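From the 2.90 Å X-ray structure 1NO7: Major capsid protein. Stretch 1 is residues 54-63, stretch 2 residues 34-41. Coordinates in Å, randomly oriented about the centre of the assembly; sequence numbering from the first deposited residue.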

# COMPACT_ATOMS: atom_id res chain seq x y z
N LEU A 54 -16.59 12.58 -2.46
CA LEU A 54 -17.41 12.74 -3.64
C LEU A 54 -18.15 11.42 -3.86
O LEU A 54 -19.26 11.40 -4.40
CB LEU A 54 -16.49 13.05 -4.82
CG LEU A 54 -17.10 13.21 -6.21
CD1 LEU A 54 -18.16 14.30 -6.18
CD2 LEU A 54 -15.98 13.51 -7.21
N PHE A 55 -17.51 10.34 -3.42
CA PHE A 55 -18.02 8.96 -3.51
C PHE A 55 -19.22 8.73 -2.60
O PHE A 55 -20.34 8.55 -3.08
CB PHE A 55 -16.86 8.00 -3.19
CG PHE A 55 -17.25 6.54 -3.06
CD1 PHE A 55 -18.40 6.03 -3.63
CD2 PHE A 55 -16.40 5.65 -2.38
CE1 PHE A 55 -18.71 4.66 -3.55
CE2 PHE A 55 -16.69 4.29 -2.29
CZ PHE A 55 -17.85 3.80 -2.87
N LEU A 56 -19.00 8.73 -1.28
CA LEU A 56 -20.09 8.50 -0.33
C LEU A 56 -21.25 9.50 -0.43
O LEU A 56 -22.19 9.44 0.38
CB LEU A 56 -19.57 8.51 1.11
CG LEU A 56 -18.31 7.68 1.38
CD1 LEU A 56 -18.07 7.60 2.88
CD2 LEU A 56 -18.49 6.29 0.77
N ASN A 57 -21.20 10.42 -1.38
CA ASN A 57 -22.28 11.39 -1.50
C ASN A 57 -23.10 11.17 -2.75
O ASN A 57 -24.07 11.88 -2.99
CB ASN A 57 -21.72 12.81 -1.47
CG ASN A 57 -21.07 13.16 -0.14
OD1 ASN A 57 -21.62 12.86 0.93
ND2 ASN A 57 -19.91 13.79 -0.19
N ALA A 58 -22.72 10.18 -3.54
CA ALA A 58 -23.44 9.87 -4.77
C ALA A 58 -23.90 8.42 -4.74
O ALA A 58 -24.84 8.04 -5.45
CB ALA A 58 -22.53 10.12 -5.97
N TRP A 59 -23.24 7.62 -3.91
CA TRP A 59 -23.57 6.21 -3.78
C TRP A 59 -24.10 5.92 -2.40
O TRP A 59 -24.14 4.77 -1.98
CB TRP A 59 -22.33 5.35 -4.04
CG TRP A 59 -21.77 5.50 -5.42
CD1 TRP A 59 -21.22 6.62 -5.98
CD2 TRP A 59 -21.68 4.47 -6.42
NE1 TRP A 59 -20.79 6.36 -7.26
CE2 TRP A 59 -21.06 5.05 -7.56
CE3 TRP A 59 -22.06 3.12 -6.47
CZ2 TRP A 59 -20.81 4.32 -8.73
CZ3 TRP A 59 -21.82 2.40 -7.63
CH2 TRP A 59 -21.20 3.00 -8.75
N GLY A 60 -24.49 6.96 -1.68
CA GLY A 60 -25.01 6.75 -0.34
C GLY A 60 -26.29 5.94 -0.41
O GLY A 60 -26.56 5.07 0.42
N GLN A 61 -27.08 6.25 -1.43
CA GLN A 61 -28.35 5.57 -1.63
C GLN A 61 -28.07 4.22 -2.24
O GLN A 61 -28.36 3.18 -1.63
CB GLN A 61 -29.23 6.39 -2.57
CG GLN A 61 -29.43 7.82 -2.10
CD GLN A 61 -30.23 8.64 -3.08
OE1 GLN A 61 -31.39 8.34 -3.35
NE2 GLN A 61 -29.61 9.68 -3.63
N ARG A 62 -27.51 4.23 -3.45
CA ARG A 62 -27.18 3.00 -4.16
C ARG A 62 -26.70 1.90 -3.22
O ARG A 62 -27.02 0.72 -3.42
CB ARG A 62 -26.11 3.28 -5.21
CG ARG A 62 -26.53 4.25 -6.29
CD ARG A 62 -25.31 4.65 -7.10
NE ARG A 62 -25.63 5.45 -8.29
CZ ARG A 62 -26.22 4.97 -9.38
NH1 ARG A 62 -26.56 3.68 -9.46
NH2 ARG A 62 -26.45 5.77 -10.41
N LEU A 63 -25.93 2.28 -2.20
CA LEU A 63 -25.38 1.33 -1.23
C LEU A 63 -26.35 0.85 -0.16
O LEU A 63 -26.61 -0.34 -0.05
CB LEU A 63 -24.14 1.93 -0.55
CG LEU A 63 -22.93 2.29 -1.42
CD1 LEU A 63 -21.96 3.12 -0.60
CD2 LEU A 63 -22.27 1.03 -1.94
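Stretch 2, residues 34-41: ANPYGAYV

Stretch 2 packs on stretch 1 as a small, largely aromatic and apolar contact, burying 384 Å² summed over both sides and containing no clear hydrogen bond between the two. Residues 34-41 form no regular helix or strand, so no crossing angle applies, though Tyr40 N donates to Pro36 O at 2.8 Å. Stretch 1 starts helical and re-enters a helix at 60-63, with Trp59 at the N-cap position; end to end, the CA paths of the two stretches run roughly opposite. Arg62 CA lies 6.6 Å from Asn35 CA, and Leu63 CA lies 7.2 Å from Tyr37 CA.

Tyr37, with chi1 in t, is touched by three residues of stretch 1. Leu63 CD2 comes to 3.2 Å from Tyr37 CD1; the leucine's CA-to-CB bond points sideways, but the end of its side chain comes nearer. Phe55, offset, turns its edge toward the face of Tyr37, with ring centroids 5.9 Å apart, planes at 60° and Phe55 CZ 3.9 Å from Tyr37 CZ. Trp59 CZ3 approaches the backbone, 3.8 Å from Tyr37 CA.

The same indole also reaches Tyr40: Trp59 CZ2 is 3.5 Å from Tyr40 CD2. The planes differ by 29°, yet the rings meet rim to rim, neither covering the other's face. The aliphatic Pro36 CG lies 4.1 Å from Arg62 NH1.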

# COMPACT_ATOMS: atom_id res chain seq x y z
N ALA A 34 -31.04 -4.14 -8.99
CA ALA A 34 -29.76 -4.70 -8.49
C ALA A 34 -28.82 -3.60 -8.00
O ALA A 34 -29.05 -2.42 -8.26
CB ALA A 34 -29.09 -5.50 -9.59
N ASN A 35 -27.75 -3.99 -7.30
CA ASN A 35 -26.78 -3.03 -6.79
C ASN A 35 -25.44 -3.16 -7.52
O ASN A 35 -24.65 -4.06 -7.22
CB ASN A 35 -26.57 -3.23 -5.29
CG ASN A 35 -25.77 -2.12 -4.68
OD1 ASN A 35 -25.62 -2.05 -3.46
ND2 ASN A 35 -25.23 -1.24 -5.53
N PRO A 36 -25.17 -2.24 -8.46
CA PRO A 36 -23.98 -2.17 -9.30
C PRO A 36 -22.67 -1.80 -8.63
O PRO A 36 -21.66 -1.64 -9.33
CB PRO A 36 -24.36 -1.12 -10.34
CG PRO A 36 -25.09 -0.14 -9.51
CD PRO A 36 -25.99 -1.02 -8.63
N TYR A 37 -22.66 -1.67 -7.31
CA TYR A 37 -21.43 -1.28 -6.63
C TYR A 37 -20.21 -2.01 -7.17
O TYR A 37 -19.38 -1.42 -7.87
CB TYR A 37 -21.53 -1.46 -5.12
CG TYR A 37 -20.31 -0.93 -4.37
CD1 TYR A 37 -20.18 -1.11 -2.98
CD2 TYR A 37 -19.25 -0.30 -5.05
CE1 TYR A 37 -19.04 -0.68 -2.30
CE2 TYR A 37 -18.10 0.13 -4.38
CZ TYR A 37 -18.00 -0.06 -3.00
OH TYR A 37 -16.84 0.32 -2.35
N GLY A 38 -20.07 -3.29 -6.85
CA GLY A 38 -18.89 -3.99 -7.34
C GLY A 38 -18.77 -4.03 -8.86
O GLY A 38 -17.69 -4.29 -9.39
N ALA A 39 -19.86 -3.73 -9.56
CA ALA A 39 -19.86 -3.80 -11.02
C ALA A 39 -19.32 -2.58 -11.75
O ALA A 39 -18.64 -2.74 -12.77
CB ALA A 39 -21.27 -4.10 -11.51
N TYR A 40 -19.60 -1.39 -11.24
CA TYR A 40 -19.15 -0.15 -11.88
C TYR A 40 -17.72 0.30 -11.58
O TYR A 40 -17.16 -0.01 -10.53
CB TYR A 40 -20.10 0.99 -11.52
CG TYR A 40 -20.00 2.16 -12.47
CD1 TYR A 40 -20.13 1.98 -13.84
CD2 TYR A 40 -19.89 3.46 -11.99
CE1 TYR A 40 -20.14 3.06 -14.72
CE2 TYR A 40 -19.90 4.55 -12.86
CZ TYR A 40 -20.04 4.35 -14.22
OH TYR A 40 -20.11 5.42 -15.09
N VAL A 41 -17.14 1.05 -12.51
CA VAL A 41 -15.78 1.56 -12.36
C VAL A 41 -15.70 2.98 -12.91
O VAL A 41 -15.75 3.20 -14.13
CB VAL A 41 -14.73 0.66 -13.07
CG1 VAL A 41 -13.43 1.45 -13.34
CG2 VAL A 41 -14.42 -0.56 -12.20